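Local coordinates for 3-oxoacyl-[acyl-carrier-protein] synthase 3 (Pseudomonas aeruginosa, PDB 2X3E), which probably catalyses the first condensation of bacterial fatty acid synthesis, joining acetyl-CoA and malonyl-ACP to give 3-oxobutanoyl-ACP, at residues Ala26-Thr31 with Ser152-Phe157; Pro249-Ala252 with Ile256-Ala259. The protein carries 1 engineered substitution. One frame throughout, in Å; residues are numbered along the deposited sequence.

In the fold
Interaction 1 lies at the surface, its centre about 22 Å from the centre of the chain, where helix 22-28 meets helix 151-156 through a salt bridge. Interaction 2 is buried, its centre about 12 Å from that of the chain, and packs the loop after strand 246-249 against helix 254-264, the helix it leads into. The two share no helix or strand, and their centres are about 21 Å apart. Charge carries the outer contact; in the inner one leucine and isoleucine methyls do the touching, and the polar groups bond within the loop or to other parts of the chain. They still meet at one point, where Leu-156 CD1 packs 3.3 Å from Ala-252 O, close to the predicted active-site residue Asn-280.

Interaction 1. Residues Ala26-Thr31 with Ser152-Phe157; sequences AAELDT and STRALF
Arg-154 lays the end of its guanidinium against the carboxylate of Glu-28, two nitrogens taking one oxygen each. NH1 bonds OE2 of Glu-28 at 2.8 Å, and NH2 reaches OE1 of the same carboxylate at 3.2 Å. Although this is a two-pronged, end-on salt bridge, it is not coplanar: the carboxylate and guanidinium planes stand 57° apart. The carboxylate carbon lies in the guanidinium plane, at its edge, while the arginine nitrogens come in from above the carboxylate plane, NH1 much the more steeply. Glu-28 gets there with CG opposite the backbone N (chi1 -159°) and the chain extended beyond it. Arg-154 instead bends at chi3 (64°), and the two side chains cross at roughly a right angle. Leu-29, where the chain leaves helical backbone angles, brings a methyl, CD2, to 3.9 Å from Arg-154 NH1, obliquely to the guanidinium. A second bond from NH1 to the carbonyl O of Pro-148 helps fix the guanidinium's rotation. The contact is thus a surface salt bridge between helix 22-28 and helix 151-156, its segments separated by 120 residues of chain. Helix 22-28 also offers Leu-25 to Arg-154 and Ala-155, while Ser-152, Ala-155 and Leu-156 pack on helix 33-40, and Thr-153 and Arg-154 also touch Leu-146 in a loop.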
ATOM      1  N   ALA A  26      -5.931  34.708  -0.370  1.00 32.12           N
ATOM      2  CA  ALA A  26      -5.316  35.988  -0.718  1.00 33.84           C
ATOM      3  C   ALA A  26      -5.078  36.861   0.514  1.00 35.74           C
ATOM      4  O   ALA A  26      -4.040  37.520   0.624  1.00 36.99           O
ATOM      5  CB  ALA A  26      -6.178  36.737  -1.732  1.00 34.20           C
ATOM      6  N   ALA A  27      -6.040  36.867   1.434  1.00 36.59           N
ATOM      7  CA  ALA A  27      -5.931  37.656   2.661  1.00 38.50           C
ATOM      8  C   ALA A  27      -4.839  37.104   3.571  1.00 38.93           C
ATOM      9  O   ALA A  27      -4.047  37.859   4.142  1.00 40.09           O
ATOM     10  CB  ALA A  27      -7.267  37.684   3.398  1.00 39.06           C
ATOM     11  N   GLU A  28      -4.798  35.781   3.681  1.00 38.04           N
ATOM     12  CA  GLU A  28      -3.862  35.093   4.561  1.00 38.82           C
ATOM     13  C   GLU A  28      -2.402  35.253   4.119  1.00 39.46           C
ATOM     14  O   GLU A  28      -1.518  35.447   4.952  1.00 40.61           O
ATOM     15  CB  GLU A  28      -4.228  33.607   4.640  1.00 37.49           C
ATOM     16  CG  GLU A  28      -3.682  32.908   5.862  1.00 38.91           C
ATOM     17  CD  GLU A  28      -4.040  31.434   5.907  1.00 38.83           C
ATOM     18  OE1 GLU A  28      -5.146  31.055   5.468  1.00 37.74           O
ATOM     19  OE2 GLU A  28      -3.196  30.649   6.383  1.00 40.79           O
ATOM     20  N   LEU A  29      -2.161  35.184   2.812  1.00 39.34           N
ATOM     21  CA  LEU A  29      -0.801  35.178   2.265  1.00 40.07           C
ATOM     22  C   LEU A  29      -0.452  36.452   1.490  1.00 41.68           C
ATOM     23  O   LEU A  29       0.535  36.481   0.748  1.00 41.86           O
ATOM     24  CB  LEU A  29      -0.618  33.948   1.366  1.00 38.57           C
ATOM     25  CG  LEU A  29      -0.926  32.603   2.033  1.00 37.55           C
ATOM     26  CD1 LEU A  29      -0.736  31.462   1.055  1.00 35.97           C
ATOM     27  CD2 LEU A  29      -0.058  32.399   3.262  1.00 38.74           C
ATOM     28  N   ASP A  30      -1.256  37.499   1.667  1.00 53.43           N
ATOM     29  CA  ASP A  30      -1.002  38.799   1.043  1.00 56.41           C
ATOM     30  C   ASP A  30      -0.765  38.690  -0.464  1.00 56.89           C
ATOM     31  O   ASP A  30       0.184  39.265  -0.995  1.00 58.54           O
ATOM     32  CB  ASP A  30       0.188  39.485   1.724  1.00 58.32           C
ATOM     33  CG  ASP A  30       0.040  39.549   3.236  1.00 59.05           C
ATOM     34  OD1 ASP A  30      -1.105  39.686   3.726  1.00 59.39           O
ATOM     35  OD2 ASP A  30       1.071  39.467   3.936  1.00 60.34           O
ATOM     36  N   THR A  31      -1.630  37.936  -1.138  1.00 56.02           N
ATOM     37  CA  THR A  31      -1.607  37.823  -2.598  1.00 56.62           C
ATOM     38  C   THR A  31      -2.966  38.283  -3.154  1.00 57.55           C
ATOM     39  O   THR A  31      -3.635  39.103  -2.520  1.00 58.35           O
ATOM     40  CB  THR A  31      -1.214  36.391  -3.059  1.00 54.67           C
ATOM     41  OG1 THR A  31      -1.120  36.350  -4.489  1.00 54.70           O
ATOM     42  CG2 THR A  31      -2.220  35.354  -2.580  1.00 52.27           C
ATOM     43  N   SER A 152       1.502  28.689  -3.884  1.00 28.14           N
ATOM     44  CA  SER A 152       1.323  27.818  -5.060  1.00 27.19           C
ATOM     45  C   SER A 152       0.630  26.497  -4.734  1.00 25.61           C
ATOM     46  O   SER A 152      -0.325  26.111  -5.418  1.00 25.53           O
ATOM     47  CB  SER A 152       2.665  27.524  -5.740  1.00 27.39           C
ATOM     48  OG  SER A 152       3.225  28.704  -6.278  1.00 29.28           O
ATOM     49  N   THR A 153       1.112  25.790  -3.715  1.00 24.40           N
ATOM     50  CA  THR A 153       0.510  24.508  -3.342  1.00 22.93           C
ATOM     51  C   THR A 153      -0.831  24.684  -2.633  1.00 22.34           C
ATOM     52  O   THR A 153      -1.760  23.914  -2.866  1.00 21.47           O
ATOM     53  CB  THR A 153       1.439  23.631  -2.464  1.00 22.57           C
ATOM     54  OG1 THR A 153       1.861  24.365  -1.310  1.00 22.96           O
ATOM     55  CG2 THR A 153       2.653  23.167  -3.259  1.00 22.77           C
ATOM     56  N   ARG A 154      -0.938  25.689  -1.770  1.00 22.69           N
ATOM     57  CA  ARG A 154      -2.202  25.957  -1.081  1.00 22.59           C
ATOM     58  C   ARG A 154      -3.313  26.405  -2.038  1.00 22.75           C
ATOM     59  O   ARG A 154      -4.489  26.142  -1.789  1.00 22.41           O
ATOM     60  CB  ARG A 154      -2.004  26.970   0.043  1.00 23.44           C
ATOM     61  CG  ARG A 154      -1.167  26.409   1.186  1.00 23.22           C
ATOM     62  CD  ARG A 154      -1.217  27.295   2.398  1.00 24.05           C
ATOM     63  NE  ARG A 154      -2.572  27.368   2.937  1.00 23.69           N
ATOM     64  CZ  ARG A 154      -3.015  28.323   3.750  1.00 24.34           C
ATOM     65  NH1 ARG A 154      -2.217  29.313   4.139  1.00 26.14           N
ATOM     66  NH2 ARG A 154      -4.272  28.291   4.169  1.00 24.24           N
ATOM     67  N   ALA A 155      -2.935  27.060  -3.136  1.00 23.20           N
ATOM     68  CA  ALA A 155      -3.899  27.435  -4.176  1.00 23.55           C
ATOM     69  C   ALA A 155      -4.429  26.218  -4.948  1.00 22.52           C
ATOM     70  O   ALA A 155      -5.548  26.249  -5.457  1.00 22.82           O
ATOM     71  CB  ALA A 155      -3.276  28.442  -5.139  1.00 24.31           C
ATOM     72  N   LEU A 156      -3.638  25.150  -5.021  1.00 21.87           N
ATOM     73  CA  LEU A 156      -3.950  24.004  -5.877  1.00 21.07           C
ATOM     74  C   LEU A 156      -4.643  22.859  -5.132  1.00 20.19           C
ATOM     75  O   LEU A 156      -5.630  22.298  -5.621  1.00 19.37           O
ATOM     76  CB  LEU A 156      -2.658  23.484  -6.525  1.00 21.00           C
ATOM     77  CG  LEU A 156      -2.732  22.268  -7.455  1.00 20.51           C
ATOM     78  CD1 LEU A 156      -3.666  22.543  -8.620  1.00 20.69           C
ATOM     79  CD2 LEU A 156      -1.330  21.911  -7.956  1.00 20.91           C
ATOM     80  N   PHE A 157      -4.127  22.513  -3.955  1.00 19.84           N
ATOM     81  CA  PHE A 157      -4.499  21.261  -3.299  1.00 19.38           C
ATOM     82  C   PHE A 157      -5.696  21.363  -2.356  1.00 19.29           C
ATOM     83  O   PHE A 157      -5.832  22.314  -1.592  1.00 20.12           O
ATOM     84  CB  PHE A 157      -3.296  20.645  -2.562  1.00 18.93           C
ATOM     85  CG  PHE A 157      -2.273  20.056  -3.487  1.00 18.70           C
ATOM     86  CD1 PHE A 157      -2.487  18.823  -4.076  1.00 17.98           C
ATOM     87  CD2 PHE A 157      -1.109  20.746  -3.788  1.00 18.38           C
ATOM     88  CE1 PHE A 157      -1.560  18.280  -4.951  1.00 18.11           C
ATOM     89  CE2 PHE A 157      -0.178  20.211  -4.655  1.00 18.87           C
ATOM     90  CZ  PHE A 157      -0.401  18.972  -5.235  1.00 18.09           C
TER

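Interaction 2. Residues Pro249-Ala252 with Ile256-Ala259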
ATOM      1  N   PRO A 249      -9.282  12.156 -15.908  1.00 15.10           N
ATOM      2  CA  PRO A 249      -7.906  12.223 -15.448  1.00 15.07           C
ATOM      3  C   PRO A 249      -7.779  12.650 -13.985  1.00 15.32           C
ATOM      4  O   PRO A 249      -8.690  13.265 -13.415  1.00 15.39           O
ATOM      5  CB  PRO A 249      -7.303  13.293 -16.355  1.00 15.73           C
ATOM      6  CG  PRO A 249      -8.423  14.160 -16.681  1.00 17.04           C
ATOM      7  CD  PRO A 249      -9.629  13.304 -16.761  1.00 15.68           C
ATOM      8  N   HIS A 250      -6.639  12.328 -13.390  1.00 15.16           N
ATOM      9  CA  HIS A 250      -6.243  12.957 -12.151  1.00 15.30           C
ATOM     10  C   HIS A 250      -6.293  14.465 -12.372  1.00 15.97           C
ATOM     11  O   HIS A 250      -5.747  14.981 -13.353  1.00 16.84           O
ATOM     12  CB  HIS A 250      -4.832  12.504 -11.744  1.00 15.49           C
ATOM     13  CG  HIS A 250      -4.168  13.411 -10.757  1.00 14.99           C
ATOM     14  ND1 HIS A 250      -4.773  13.791  -9.579  1.00 14.71           N
ATOM     15  CD2 HIS A 250      -2.956  14.014 -10.772  1.00 14.35           C
ATOM     16  CE1 HIS A 250      -3.963  14.596  -8.914  1.00 15.37           C
ATOM     17  NE2 HIS A 250      -2.852  14.745  -9.614  1.00 14.00           N
ATOM     18  N   GLN A 251      -6.957  15.163 -11.461  1.00 16.28           N
ATOM     19  CA  GLN A 251      -7.204  16.591 -11.595  1.00 16.89           C
ATOM     20  C   GLN A 251      -5.966  17.376 -11.139  1.00 18.07           C
ATOM     21  O   GLN A 251      -5.971  18.032 -10.094  1.00 18.66           O
ATOM     22  CB  GLN A 251      -8.453  16.984 -10.794  1.00 17.26           C
ATOM     23  CG  GLN A 251      -9.699  16.113 -11.097  1.00 16.55           C
ATOM     24  CD  GLN A 251     -10.419  16.498 -12.371  1.00 16.56           C
ATOM     25  OE1 GLN A 251     -10.944  17.605 -12.477  1.00 18.05           O
ATOM     26  NE2 GLN A 251     -10.465  15.578 -13.346  1.00 15.34           N
ATOM     27  N   ALA A 252      -4.912  17.314 -11.952  1.00 18.39           N
ATOM     28  CA  ALA A 252      -3.591  17.820 -11.569  1.00 19.50           C
ATOM     29  C   ALA A 252      -3.559  19.345 -11.507  1.00 21.44           C
ATOM     30  O   ALA A 252      -3.010  19.927 -10.568  1.00 21.70           O
ATOM     31  CB  ALA A 252      -2.531  17.301 -12.529  1.00 18.93           C
ATOM     32  N   ILE A 256      -3.713  21.340 -17.396  1.00 25.41           N
ATOM     33  CA  ILE A 256      -3.289  19.979 -17.739  1.00 24.32           C
ATOM     34  C   ILE A 256      -4.421  19.153 -18.354  1.00 23.34           C
ATOM     35  O   ILE A 256      -4.196  18.375 -19.286  1.00 22.77           O
ATOM     36  CB  ILE A 256      -2.672  19.250 -16.507  1.00 23.63           C
ATOM     37  CG1 ILE A 256      -1.297  19.847 -16.191  1.00 25.19           C
ATOM     38  CG2 ILE A 256      -2.531  17.752 -16.758  1.00 22.21           C
ATOM     39  CD1 ILE A 256      -0.791  19.532 -14.803  1.00 25.92           C
ATOM     40  N   LEU A 257      -5.641  19.350 -17.861  1.00 23.24           N
ATOM     41  CA  LEU A 257      -6.782  18.544 -18.294  1.00 22.71           C
ATOM     42  C   LEU A 257      -7.099  18.761 -19.778  1.00 23.07           C
ATOM     43  O   LEU A 257      -7.186  17.803 -20.544  1.00 22.28           O
ATOM     44  CB  LEU A 257      -8.005  18.846 -17.416  1.00 23.35           C
ATOM     45  CG  LEU A 257      -7.813  18.492 -15.936  1.00 23.86           C
ATOM     46  CD1 LEU A 257      -8.919  19.059 -15.063  1.00 25.78           C
ATOM     47  CD2 LEU A 257      -7.745  17.010 -15.777  1.00 23.81           C
ATOM     48  N   ALA A 258      -7.251  20.020 -20.183  1.00 19.40           N
ATOM     49  CA  ALA A 258      -7.466  20.346 -21.594  1.00 19.78           C
ATOM     50  C   ALA A 258      -6.255  20.006 -22.471  1.00 19.55           C
ATOM     51  O   ALA A 258      -6.421  19.631 -23.632  1.00 19.70           O
ATOM     52  CB  ALA A 258      -7.837  21.810 -21.757  1.00 20.61           C
ATOM     53  N   ALA A 259      -5.047  20.151 -21.926  1.00 19.23           N
ATOM     54  CA  ALA A 259      -3.820  19.815 -22.659  1.00 19.10           C
ATOM     55  C   ALA A 259      -3.722  18.314 -22.947  1.00 18.39           C
ATOM     56  O   ALA A 259      -3.176  17.915 -23.975  1.00 18.63           O
ATOM     57  CB  ALA A 259      -2.584  20.292 -21.900  1.00 19.35           C
TER
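Leu-257, on helix 254-264, packs against a loop that makes an inverse gamma turn centred on Gln-251, just after strand 246-249 of this thiolase-like fold. This is the tightly packed part. One leucine methyl, CD2, lies 3.8 Å from Pro-249 CB and 3.7 Å from His-250 O, while the other, CD1, meets Gln-251 OE1 at 3.6 Å. The Gln-251 side chain crosses that of Leu-257 at about a right angle, and its amide is well satisfied: OE1 accepts from Asn-274 N and Ser-273 OG, and NE2 also bonds Val-272 O. Looser is the side at Ala-252, itself partly exposed, whose CB touches just one atom of the helix segment, CD1 of the buried Ile-256, at 3.6 Å. The loop carries His-250, a predicted active-site residue beside Asn-280 and Ala-112, the latter an engineered substitution at a predicted active-site position; His-250 ND1 bonds Ser-285 OG. Gln-251 and Ala-252 begin the predicted ACP-binding region. Within the loop, the chain of Gln-251 bends at chi2 (-80°) and NE2 turns back to Pro-249 O, 2.9 Å away, the donor tilted 26° from the carbonyl plane.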